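Local coordinates for sulfonate ABC transporter, periplasmic sulfonate-binding protein SsuA (Methylobacillus flagellatus, PDB 3UIF) that probably captures sulfonates or related sulfate esters in the periplasm and delivers them to an ABC transporter for uptake, at residues A[229-243]-A[256-270]. Numbering follows the deposited sequence.
Sequences VHWVAQDENKETYIR and RREYDQDNVSWRQRW
Lys238 lies extended across one face of the Trp266 indole, where a largely irregular segment after helix 252-257 packs into the joint between helices 215-233 and 238-245, a worked example of aromatic side chains filling such a joint. Its family indicates a type II periplasmic binding protein fold. The aromatic packing is layered. Lys238 CG stands 3.7 Å from the centroid of the Trp266 six-membered ring in a CH-pi contact, while Trp270 NE1 sits over the opposite face. With CG1 between the backbone N and the carbonyl carbon (chi1 79°), Val232 sets that methyl over the centre of the Trp270 six-membered ring, 3.4 Å from its centroid. Trp270 in turn directs its edge at the face of Tyr241 in a T-shaped pair, planes at 87°, whereas Tyr241 and Trp266 meet obliquely.

Polar bonds form a second group. Trp266 NE1 donates to Val232 O at 2.8 Å, in the carbonyl plane but bent (137°), as befits an N-H shared weakly with Gln234 O. Water 2 accepts from Lys238 NZ (2.6 Å) and donates to Arg256 O; water 1 joins Asp235 OD1 to Arg267 N. Arg256, bent at chi3, grips Glu239 side-on: NE meets OE1 and NH2 meets OE2, both at 3.2 Å.

Beyond the segments, Leu29 of helix 26-32 touches Val232 and Trp270, and Tyr259 OH bonds a glycerol, probably from the crystallisation liquor. The chemistry implies a joint fixed by a largely aromatic interior whose indole N-H is satisfied by backbone carbonyls, with the Glu239-Arg256 salt bridge at the partly exposed side.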
loop_
_atom_site.group_PDB
_atom_site.type_symbol
_atom_site.label_atom_id
_atom_site.label_comp_id
_atom_site.label_asym_id
_atom_site.label_seq_id
_atom_site.Cartn_x
_atom_site.Cartn_y
_atom_site.Cartn_z
ATOM N N VAL A 229 -13.138 -1.955 -8.354
ATOM C CA VAL A 229 -12.247 -0.810 -8.383
ATOM C C VAL A 229 -12.773 0.309 -9.294
ATOM O O VAL A 229 -12.735 1.470 -8.930
ATOM C CB VAL A 229 -10.815 -1.239 -8.755
ATOM C CG1 VAL A 229 -9.908 -0.035 -8.947
ATOM C CG2 VAL A 229 -10.248 -2.135 -7.669
ATOM N N HIS A 230 -13.299 -0.049 -10.456
ATOM C CA HIS A 230 -13.932 0.926 -11.344
ATOM C C HIS A 230 -15.060 1.645 -10.648
ATOM O O HIS A 230 -15.286 2.854 -10.866
ATOM C CB HIS A 230 -14.436 0.240 -12.619
ATOM C CG HIS A 230 -15.223 1.149 -13.543
ATOM N ND1 HIS A 230 -16.502 0.897 -13.893
ATOM C CD2 HIS A 230 -14.871 2.336 -14.181
ATOM C CE1 HIS A 230 -16.941 1.853 -14.722
ATOM N NE2 HIS A 230 -15.947 2.740 -14.894
ATOM N N TRP A 231 -15.782 0.920 -9.796
ATOM C CA TRP A 231 -16.926 1.504 -9.126
ATOM C C TRP A 231 -16.502 2.527 -8.089
ATOM O O TRP A 231 -17.085 3.614 -8.002
ATOM C CB TRP A 231 -17.831 0.418 -8.539
ATOM C CG TRP A 231 -18.923 1.011 -7.689
ATOM C CD1 TRP A 231 -20.169 1.476 -8.102
ATOM C CD2 TRP A 231 -18.872 1.279 -6.252
ATOM N NE1 TRP A 231 -20.874 1.985 -7.044
ATOM C CE2 TRP A 231 -20.151 1.905 -5.906
ATOM C CE3 TRP A 231 -17.931 1.079 -5.260
ATOM C CZ2 TRP A 231 -20.455 2.290 -4.611
ATOM C CZ3 TRP A 231 -18.243 1.475 -3.955
ATOM C CH2 TRP A 231 -19.478 2.061 -3.640
ATOM N N VAL A 232 -15.482 2.202 -7.307
ATOM C CA VAL A 232 -15.024 3.097 -6.254
ATOM C C VAL A 232 -14.236 4.291 -6.809
ATOM O O VAL A 232 -14.169 5.337 -6.162
ATOM C CB VAL A 232 -14.157 2.355 -5.208
ATOM C CG1 VAL A 232 -12.730 2.159 -5.719
ATOM C CG2 VAL A 232 -14.147 3.095 -3.882
ATOM N N ALA A 233 -13.651 4.126 -7.998
ATOM C CA ALA A 233 -12.733 5.112 -8.562
ATOM C C ALA A 233 -13.451 6.331 -9.176
ATOM O O ALA A 233 -12.823 7.356 -9.442
ATOM C CB ALA A 233 -11.799 4.460 -9.567
ATOM N N GLN A 234 -14.761 6.213 -9.378
ATOM C CA GLN A 234 -15.583 7.328 -9.810
ATOM C C GLN A 234 -15.778 8.286 -8.625
ATOM O O GLN A 234 -15.878 7.839 -7.482
ATOM C CB GLN A 234 -16.921 6.804 -10.337
ATOM C CG GLN A 234 -16.797 5.727 -11.418
ATOM C CD GLN A 234 -18.137 5.154 -11.858
ATOM O OE1 GLN A 234 -19.065 5.888 -12.197
ATOM N NE2 GLN A 234 -18.237 3.829 -11.869
ATOM N N ASP A 235 -15.812 9.593 -8.897
ATOM C CA ASP A 235 -15.890 10.619 -7.839
ATOM C C ASP A 235 -17.147 10.526 -6.997
ATOM O O ASP A 235 -17.101 10.797 -5.799
ATOM C CB ASP A 235 -15.838 12.033 -8.404
ATOM C CG ASP A 235 -14.772 12.212 -9.463
ATOM O OD1 ASP A 235 -13.570 12.050 -9.138
ATOM O OD2 ASP A 235 -15.153 12.531 -10.624
ATOM N N GLU A 236 -18.271 10.155 -7.608
ATOM C CA GLU A 236 -19.526 10.052 -6.864
ATOM C C GLU A 236 -19.462 9.025 -5.714
ATOM O O GLU A 236 -20.308 9.021 -4.821
ATOM C CB GLU A 236 -20.684 9.740 -7.805
ATOM C CG GLU A 236 -20.796 8.275 -8.217
ATOM C CD GLU A 236 -22.003 8.015 -9.107
ATOM O OE1 GLU A 236 -22.657 6.955 -8.975
ATOM O OE2 GLU A 236 -22.312 8.890 -9.938
ATOM N N ASN A 237 -18.449 8.160 -5.732
ATOM C CA ASN A 237 -18.359 7.099 -4.742
ATOM C C ASN A 237 -17.221 7.299 -3.767
ATOM O O ASN A 237 -17.009 6.476 -2.878
ATOM C CB ASN A 237 -18.264 5.744 -5.424
ATOM C CG ASN A 237 -19.497 5.428 -6.231
ATOM O OD1 ASN A 237 -20.616 5.658 -5.778
ATOM N ND2 ASN A 237 -19.304 4.916 -7.438
ATOM N N LYS A 238 -16.506 8.407 -3.921
ATOM C CA LYS A 238 -15.445 8.746 -3.004
ATOM C C LYS A 238 -15.957 8.849 -1.547
ATOM O O LYS A 238 -15.385 8.252 -0.642
ATOM C CB LYS A 238 -14.735 10.007 -3.484
ATOM C CG LYS A 238 -13.635 10.496 -2.560
ATOM C CD LYS A 238 -12.949 11.747 -3.086
ATOM C CE LYS A 238 -12.002 12.293 -2.029
ATOM N NZ LYS A 238 -11.045 13.305 -2.557
ATOM N N GLU A 239 -17.055 9.569 -1.331
ATOM C CA GLU A 239 -17.632 9.707 0.004
ATOM C C GLU A 239 -18.086 8.374 0.611
ATOM O O GLU A 239 -17.888 8.138 1.808
ATOM C CB GLU A 239 -18.770 10.729 0.015
ATOM C CG GLU A 239 -18.306 12.117 0.414
ATOM C CD GLU A 239 -17.487 12.122 1.715
ATOM O OE1 GLU A 239 -16.242 12.289 1.619
ATOM O OE2 GLU A 239 -18.072 11.957 2.830
ATOM N N THR A 240 -18.691 7.511 -0.206
ATOM C CA THR A 240 -19.041 6.168 0.249
ATOM C C THR A 240 -17.801 5.394 0.718
ATOM O O THR A 240 -17.808 4.841 1.821
ATOM C CB THR A 240 -19.844 5.375 -0.806
ATOM O OG1 THR A 240 -21.028 6.108 -1.140
ATOM C CG2 THR A 240 -20.277 4.048 -0.247
ATOM N N TYR A 241 -16.740 5.382 -0.093
ATOM C CA TYR A 241 -15.488 4.772 0.331
ATOM C C TYR A 241 -15.021 5.319 1.688
ATOM O O TYR A 241 -14.769 4.545 2.609
ATOM C CB TYR A 241 -14.378 4.907 -0.718
ATOM C CG TYR A 241 -13.029 4.515 -0.159
ATOM C CD1 TYR A 241 -12.674 3.163 -0.001
ATOM C CD2 TYR A 241 -12.126 5.496 0.275
ATOM C CE1 TYR A 241 -11.448 2.805 0.551
ATOM C CE2 TYR A 241 -10.909 5.153 0.830
ATOM C CZ TYR A 241 -10.571 3.813 0.963
ATOM O OH TYR A 241 -9.355 3.500 1.505
ATOM N N ILE A 242 -14.934 6.640 1.814
ATOM C CA ILE A 242 -14.489 7.279 3.052
ATOM C C ILE A 242 -15.298 6.828 4.282
ATOM O O ILE A 242 -14.736 6.548 5.352
ATOM C CB ILE A 242 -14.523 8.837 2.950
ATOM C CG1 ILE A 242 -13.596 9.370 1.842
ATOM C CG2 ILE A 242 -14.189 9.486 4.291
ATOM C CD1 ILE A 242 -12.166 8.880 1.898
ATOM N N ARG A 243 -16.612 6.757 4.112
ATOM C CA ARG A 243 -17.484 6.426 5.224
ATOM C C ARG A 243 -17.577 4.918 5.475
ATOM O O ARG A 243 -17.694 4.501 6.626
ATOM C CB ARG A 243 -18.866 7.064 5.037
ATOM C CG ARG A 243 -18.819 8.584 4.983
ATOM C CD ARG A 243 -20.195 9.182 4.748
ATOM N NE ARG A 243 -20.144 10.622 4.506
ATOM C CZ ARG A 243 -20.354 11.541 5.440
ATOM N NH1 ARG A 243 -20.627 11.176 6.686
ATOM N NH2 ARG A 243 -20.293 12.829 5.126
ATOM N N ARG A 256 -10.022 11.396 4.862
ATOM C CA ARG A 256 -10.434 12.288 3.790
ATOM C C ARG A 256 -9.276 13.197 3.389
ATOM O O ARG A 256 -9.125 13.562 2.224
ATOM C CB ARG A 256 -11.653 13.103 4.257
ATOM C CG ARG A 256 -12.315 13.992 3.217
ATOM C CD ARG A 256 -13.588 14.645 3.761
ATOM N NE ARG A 256 -14.644 13.649 4.019
ATOM C CZ ARG A 256 -15.171 13.371 5.216
ATOM N NH1 ARG A 256 -14.779 14.026 6.315
ATOM N NH2 ARG A 256 -16.113 12.436 5.311
ATOM N N ARG A 257 -8.443 13.532 4.366
ATOM C CA ARG A 257 -7.320 14.433 4.125
ATOM C C ARG A 257 -6.168 13.763 3.399
ATOM O O ARG A 257 -5.388 14.424 2.711
ATOM C CB ARG A 257 -6.862 15.067 5.427
ATOM C CG ARG A 257 -7.662 16.307 5.712
ATOM C CD ARG A 257 -7.270 16.897 7.035
ATOM N NE ARG A 257 -7.840 16.118 8.121
ATOM C CZ ARG A 257 -7.663 16.408 9.398
ATOM N NH1 ARG A 257 -6.926 17.458 9.728
ATOM N NH2 ARG A 257 -8.212 15.653 10.336
ATOM N N GLU A 258 -6.074 12.450 3.558
ATOM C CA GLU A 258 -5.100 11.645 2.837
ATOM C C GLU A 258 -5.219 11.847 1.312
ATOM O O GLU A 258 -4.210 11.798 0.600
ATOM C CB GLU A 258 -5.222 10.158 3.260
ATOM C CG GLU A 258 -4.617 9.111 2.319
ATOM C CD GLU A 258 -3.104 9.220 2.157
ATOM O OE1 GLU A 258 -2.549 8.525 1.281
ATOM O OE2 GLU A 258 -2.442 9.982 2.879
ATOM N N TYR A 259 -6.437 12.113 0.833
ATOM C CA TYR A 259 -6.693 12.329 -0.594
ATOM C C TYR A 259 -6.790 13.796 -0.982
ATOM O O TYR A 259 -6.949 14.129 -2.141
ATOM C CB TYR A 259 -7.944 11.561 -1.031
ATOM C CG TYR A 259 -7.752 10.087 -0.835
ATOM C CD1 TYR A 259 -7.162 9.319 -1.827
ATOM C CD2 TYR A 259 -8.084 9.470 0.373
ATOM C CE1 TYR A 259 -6.946 7.973 -1.651
ATOM C CE2 TYR A 259 -7.858 8.119 0.565
ATOM C CZ TYR A 259 -7.291 7.373 -0.456
ATOM O OH TYR A 259 -7.055 6.022 -0.296
ATOM N N ASP A 260 -6.664 14.680 -0.011
ATOM C CA ASP A 260 -6.839 16.107 -0.234
ATOM C C ASP A 260 -5.589 16.736 -0.862
ATOM O O ASP A 260 -4.468 16.473 -0.417
ATOM C CB ASP A 260 -7.116 16.765 1.101
ATOM C CG ASP A 260 -8.359 17.577 1.077
ATOM O OD1 ASP A 260 -8.284 18.789 0.700
ATOM O OD2 ASP A 260 -9.417 16.989 1.433
ATOM N N GLN A 261 -5.779 17.553 -1.896
ATOM C CA GLN A 261 -4.678 18.338 -2.464
ATOM C C GLN A 261 -3.463 17.510 -2.948
ATOM O O GLN A 261 -2.340 18.006 -3.038
ATOM C CB GLN A 261 -4.260 19.468 -1.508
ATOM C CG GLN A 261 -5.430 20.336 -1.057
ATOM C CD GLN A 261 -4.999 21.663 -0.464
ATOM O OE1 GLN A 261 -4.457 21.720 0.643
ATOM N NE2 GLN A 261 -5.250 22.757 -1.202
ATOM N N ASP A 262 -3.727 16.262 -3.304
ATOM C CA ASP A 262 -2.712 15.327 -3.775
ATOM C C ASP A 262 -2.387 15.593 -5.264
ATOM O O ASP A 262 -3.240 16.091 -6.003
ATOM C CB ASP A 262 -3.245 13.900 -3.568
ATOM C CG ASP A 262 -2.138 12.839 -3.483
ATOM O OD1 ASP A 262 -0.966 13.082 -3.888
ATOM O OD2 ASP A 262 -2.471 11.724 -3.025
ATOM N N ASN A 263 -1.165 15.287 -5.702
ATOM C CA ASN A 263 -0.848 15.392 -7.132
ATOM C C ASN A 263 -1.337 14.189 -7.953
ATOM O O ASN A 263 -1.070 14.083 -9.149
ATOM C CB ASN A 263 0.643 15.669 -7.379
ATOM C CG ASN A 263 1.558 14.587 -6.834
ATOM O OD1 ASN A 263 1.126 13.590 -6.242
ATOM N ND2 ASN A 263 2.840 14.799 -7.012
ATOM N N VAL A 264 -2.043 13.287 -7.280
ATOM C CA VAL A 264 -2.692 12.147 -7.917
ATOM C C VAL A 264 -4.194 12.198 -7.599
ATOM O O VAL A 264 -4.591 12.215 -6.428
ATOM C CB VAL A 264 -2.072 10.815 -7.435
ATOM C CG1 VAL A 264 -2.780 9.636 -8.085
ATOM C CG2 VAL A 264 -0.571 10.773 -7.729
ATOM N N SER A 265 -5.017 12.251 -8.639
ATOM C CA SER A 265 -6.466 12.343 -8.487
ATOM C C SER A 265 -7.054 11.135 -7.776
ATOM O O SER A 265 -6.393 10.115 -7.610
ATOM C CB SER A 265 -7.134 12.492 -9.849
ATOM O OG SER A 265 -7.259 11.247 -10.483
ATOM N N TRP A 266 -8.308 11.268 -7.363
ATOM C CA TRP A 266 -9.035 10.188 -6.719
ATOM C C TRP A 266 -9.054 8.908 -7.533
ATOM O O TRP A 266 -8.776 7.825 -7.007
ATOM C CB TRP A 266 -10.459 10.640 -6.395
ATOM C CG TRP A 266 -11.312 9.494 -5.953
ATOM C CD1 TRP A 266 -12.349 8.888 -6.651
ATOM C CD2 TRP A 266 -11.171 8.715 -4.723
ATOM N NE1 TRP A 266 -12.876 7.848 -5.935
ATOM C CE2 TRP A 266 -12.209 7.683 -4.773
ATOM C CE3 TRP A 266 -10.339 8.788 -3.606
ATOM C CZ2 TRP A 266 -12.386 6.774 -3.753
ATOM C CZ3 TRP A 266 -10.529 7.868 -2.578
ATOM C CH2 TRP A 266 -11.532 6.886 -2.655
ATOM N N ARG A 267 -9.375 9.032 -8.819
ATOM C CA ARG A 267 -9.372 7.915 -9.740
ATOM C C ARG A 267 -7.982 7.312 -9.920
ATOM O O ARG A 267 -7.808 6.095 -9.886
ATOM C CB ARG A 267 -9.929 8.351 -11.087
ATOM C CG ARG A 267 -10.234 7.192 -12.029
ATOM C CD ARG A 267 -10.430 7.659 -13.462
ATOM N NE ARG A 267 -11.664 8.419 -13.611
ATOM C CZ ARG A 267 -12.226 8.722 -14.784
ATOM N NH1 ARG A 267 -11.656 8.317 -15.920
ATOM N NH2 ARG A 267 -13.358 9.429 -14.825
ATOM N N GLN A 268 -6.994 8.167 -10.117
ATOM C CA GLN A 268 -5.621 7.714 -10.309
ATOM C C GLN A 268 -5.029 6.970 -9.098
ATOM O O GLN A 268 -4.158 6.110 -9.255
ATOM C CB GLN A 268 -4.729 8.883 -10.742
ATOM C CG GLN A 268 -5.000 9.391 -12.148
ATOM C CD GLN A 268 -4.680 8.355 -13.219
ATOM O OE1 GLN A 268 -5.582 7.834 -13.896
ATOM N NE2 GLN A 268 -3.398 8.039 -13.375
ATOM N N ARG A 269 -5.527 7.267 -7.901
ATOM C CA ARG A 269 -5.099 6.560 -6.700
ATOM C C ARG A 269 -5.428 5.063 -6.747
ATOM O O ARG A 269 -4.846 4.271 -6.002
ATOM C CB ARG A 269 -5.693 7.204 -5.443
ATOM C CG ARG A 269 -5.163 8.599 -5.122
ATOM C CD ARG A 269 -3.703 8.634 -4.689
ATOM N NE ARG A 269 -3.489 7.881 -3.457
ATOM C CZ ARG A 269 -3.598 8.373 -2.219
ATOM N NH1 ARG A 269 -3.919 9.646 -2.006
ATOM N NH2 ARG A 269 -3.370 7.584 -1.184
ATOM N N TRP A 270 -6.346 4.692 -7.632
ATOM C CA TRP A 270 -6.852 3.343 -7.724
ATOM C C TRP A 270 -6.327 2.631 -8.939
ATOM O O TRP A 270 -6.732 1.512 -9.231
ATOM C CB TRP A 270 -8.382 3.388 -7.744
ATOM C CG TRP A 270 -8.992 3.782 -6.413
ATOM C CD1 TRP A 270 -9.347 5.059 -5.981
ATOM C CD2 TRP A 270 -9.320 2.902 -5.287
ATOM N NE1 TRP A 270 -9.856 5.033 -4.714
ATOM C CE2 TRP A 270 -9.869 3.778 -4.230
ATOM C CE3 TRP A 270 -9.222 1.526 -5.047
ATOM C CZ2 TRP A 270 -10.297 3.271 -2.998
ATOM C CZ3 TRP A 270 -9.659 1.037 -3.806
ATOM C CH2 TRP A 270 -10.186 1.889 -2.809
HETATM O O HOH W 1 -11.036 11.559 -10.118
HETATM O O HOH W 2 -10.407 14.203 -0.160
#